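Glycoside hydrolase family protein (PDB 6Q2F) is an alpha-L-rhamnosidase of the glycoside hydrolase class that probably cleaves terminal alpha-L-rhamnose units from rhamnosylated compounds. Local coordinates at residues A[386-390]-A[508-512]. Residues are numbered along the deposited sequence.
Sequences AGFVM and GEANW
A buried loop-to-loop contact joins the Schellman motif that ends helix 382-385, with Gly387 at its C' position, to the loop that leads from strand 497-502, a strand of the (beta/alpha)8 barrel, into helix 516-524. Gly387 ends the helix with positive phi (87/11); an ideal CB here would lie 3.5 Å from Asn511 CB and would also collide with the preceding carbonyl oxygen. Neither segment is regular; the nearest CA pairs are Gly387 with Asn511 (5.8 Å) and Phe388 with Glu509 (5.4 Å), and together the segments bury 305 Å². Ala510, between the two inward-pointing side chains, directs its CB away, as expected of an extended backbone (-101/143). Asn511 (chi1 p, chi2 -6°) sends ND2 to Ala386 O at 2.9 Å, the sole direct hydrogen bond between the segments and nearly linear at 168°, while its OD1 accepts from the backbone of Leu153, so the amide bridges the helix end and strand 151-160. The same ND2 lies over one face of the Phe388 ring, 3.3 Å from Phe388 CZ; Phe180 meets that ring edge-to-face. Glu509 (chi1 m, chi2 m) packs its CB 3.2 Å from Phe388 O, and the selenomethionine Met390 (m, m, chi3 97°) brings CE to 3.3 Å from Glu509 OE1. One water donates to both Gly387 O and Ala510 O, its oxygen 2.7 Å from each.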
loop_
_atom_site.group_PDB
_atom_site.type_symbol
_atom_site.label_atom_id
_atom_site.label_comp_id
_atom_site.label_asym_id
_atom_site.label_seq_id
_atom_site.Cartn_x
_atom_site.Cartn_y
_atom_site.Cartn_z
ATOM N N ALA A 386 -16.928 9.798 -13.700
ATOM C CA ALA A 386 -17.554 8.535 -14.068
ATOM C C ALA A 386 -16.630 7.351 -13.857
ATOM O O ALA A 386 -17.027 6.219 -14.151
ATOM C CB ALA A 386 -18.012 8.569 -15.532
ATOM N N GLY A 387 -15.413 7.574 -13.377
ATOM C CA GLY A 387 -14.529 6.472 -13.066
ATOM C C GLY A 387 -13.673 5.967 -14.207
ATOM O O GLY A 387 -13.063 4.901 -14.073
ATOM N N PHE A 388 -13.612 6.681 -15.328
ATOM C CA PHE A 388 -12.707 6.267 -16.388
ATOM C C PHE A 388 -11.256 6.588 -16.055
ATOM O O PHE A 388 -10.357 5.977 -16.634
ATOM C CB PHE A 388 -13.082 6.936 -17.709
ATOM C CG PHE A 388 -14.355 6.415 -18.313
ATOM C CD1 PHE A 388 -14.395 5.152 -18.885
ATOM C CD2 PHE A 388 -15.500 7.186 -18.319
ATOM C CE1 PHE A 388 -15.558 4.667 -19.436
ATOM C CE2 PHE A 388 -16.672 6.708 -18.874
ATOM C CZ PHE A 388 -16.698 5.446 -19.438
ATOM N N VAL A 389 -11.018 7.530 -15.141
ATOM C CA VAL A 389 -9.671 7.895 -14.710
ATOM C C VAL A 389 -9.794 8.509 -13.326
ATOM O O VAL A 389 -10.778 9.186 -13.022
ATOM C CB VAL A 389 -9.000 8.874 -15.706
ATOM C CG1 VAL A 389 -9.864 10.127 -15.890
ATOM C CG2 VAL A 389 -7.600 9.246 -15.213
HETATM N N MSE A 390 -8.786 8.276 -12.489
HETATM C CA MSE A 390 -8.862 8.657 -11.090
HETATM C C MSE A 390 -8.612 10.139 -10.856
HETATM O O MSE A 390 -7.848 10.773 -11.577
HETATM C CB MSE A 390 -7.864 7.834 -10.263
HETATM C CG MSE A 390 -8.293 6.381 -10.083
HETATM SE SE MSE A 390 -10.059 6.244 -9.307
HETATM C CE MSE A 390 -11.131 6.003 -10.943
ATOM N N GLY A 508 -6.431 -1.194 -13.956
ATOM C CA GLY A 508 -7.071 -0.203 -14.810
ATOM C C GLY A 508 -8.382 0.289 -14.224
ATOM O O GLY A 508 -8.748 -0.032 -13.091
ATOM N N GLU A 509 -9.114 1.073 -15.021
ATOM C CA GLU A 509 -10.269 1.820 -14.517
ATOM C C GLU A 509 -11.538 1.251 -15.134
ATOM O O GLU A 509 -11.912 1.623 -16.248
ATOM C CB GLU A 509 -10.130 3.311 -14.824
ATOM C CG GLU A 509 -8.797 3.942 -14.362
ATOM C CD GLU A 509 -8.436 3.549 -12.931
ATOM O OE1 GLU A 509 -9.348 3.466 -12.090
ATOM O OE2 GLU A 509 -7.236 3.301 -12.671
ATOM N N ALA A 510 -12.201 0.360 -14.400
ATOM C CA ALA A 510 -13.454 -0.240 -14.836
ATOM C C ALA A 510 -14.628 0.438 -14.132
ATOM O O ALA A 510 -14.535 0.813 -12.957
ATOM C CB ALA A 510 -13.455 -1.737 -14.544
ATOM N N ASN A 511 -15.737 0.610 -14.855
ATOM C CA ASN A 511 -16.852 1.332 -14.251
ATOM C C ASN A 511 -18.199 0.781 -14.688
ATOM O O ASN A 511 -19.197 1.524 -14.685
ATOM C CB ASN A 511 -16.783 2.831 -14.577
ATOM C CG ASN A 511 -17.063 3.136 -16.052
ATOM O OD1 ASN A 511 -17.214 2.244 -16.883
ATOM N ND2 ASN A 511 -17.127 4.427 -16.371
ATOM N N TRP A 512 -18.263 -0.482 -15.109
ATOM C CA TRP A 512 -19.546 -1.117 -15.373
ATOM C C TRP A 512 -19.485 -2.576 -14.946
ATOM O O TRP A 512 -18.438 -3.228 -15.006
ATOM C CB TRP A 512 -19.972 -1.038 -16.856
ATOM C CG TRP A 512 -21.281 -1.740 -17.067
ATOM C CD1 TRP A 512 -21.468 -2.973 -17.593
ATOM C CD2 TRP A 512 -22.578 -1.272 -16.666
ATOM N NE1 TRP A 512 -22.804 -3.301 -17.585
ATOM C CE2 TRP A 512 -23.504 -2.274 -17.005
ATOM C CE3 TRP A 512 -23.044 -0.095 -16.065
ATOM C CZ2 TRP A 512 -24.873 -2.134 -16.781
ATOM C CZ3 TRP A 512 -24.398 0.036 -15.824
ATOM C CH2 TRP A 512 -25.297 -0.975 -16.187
HETATM O O HOH W 1 -13.641 3.220 -11.987
#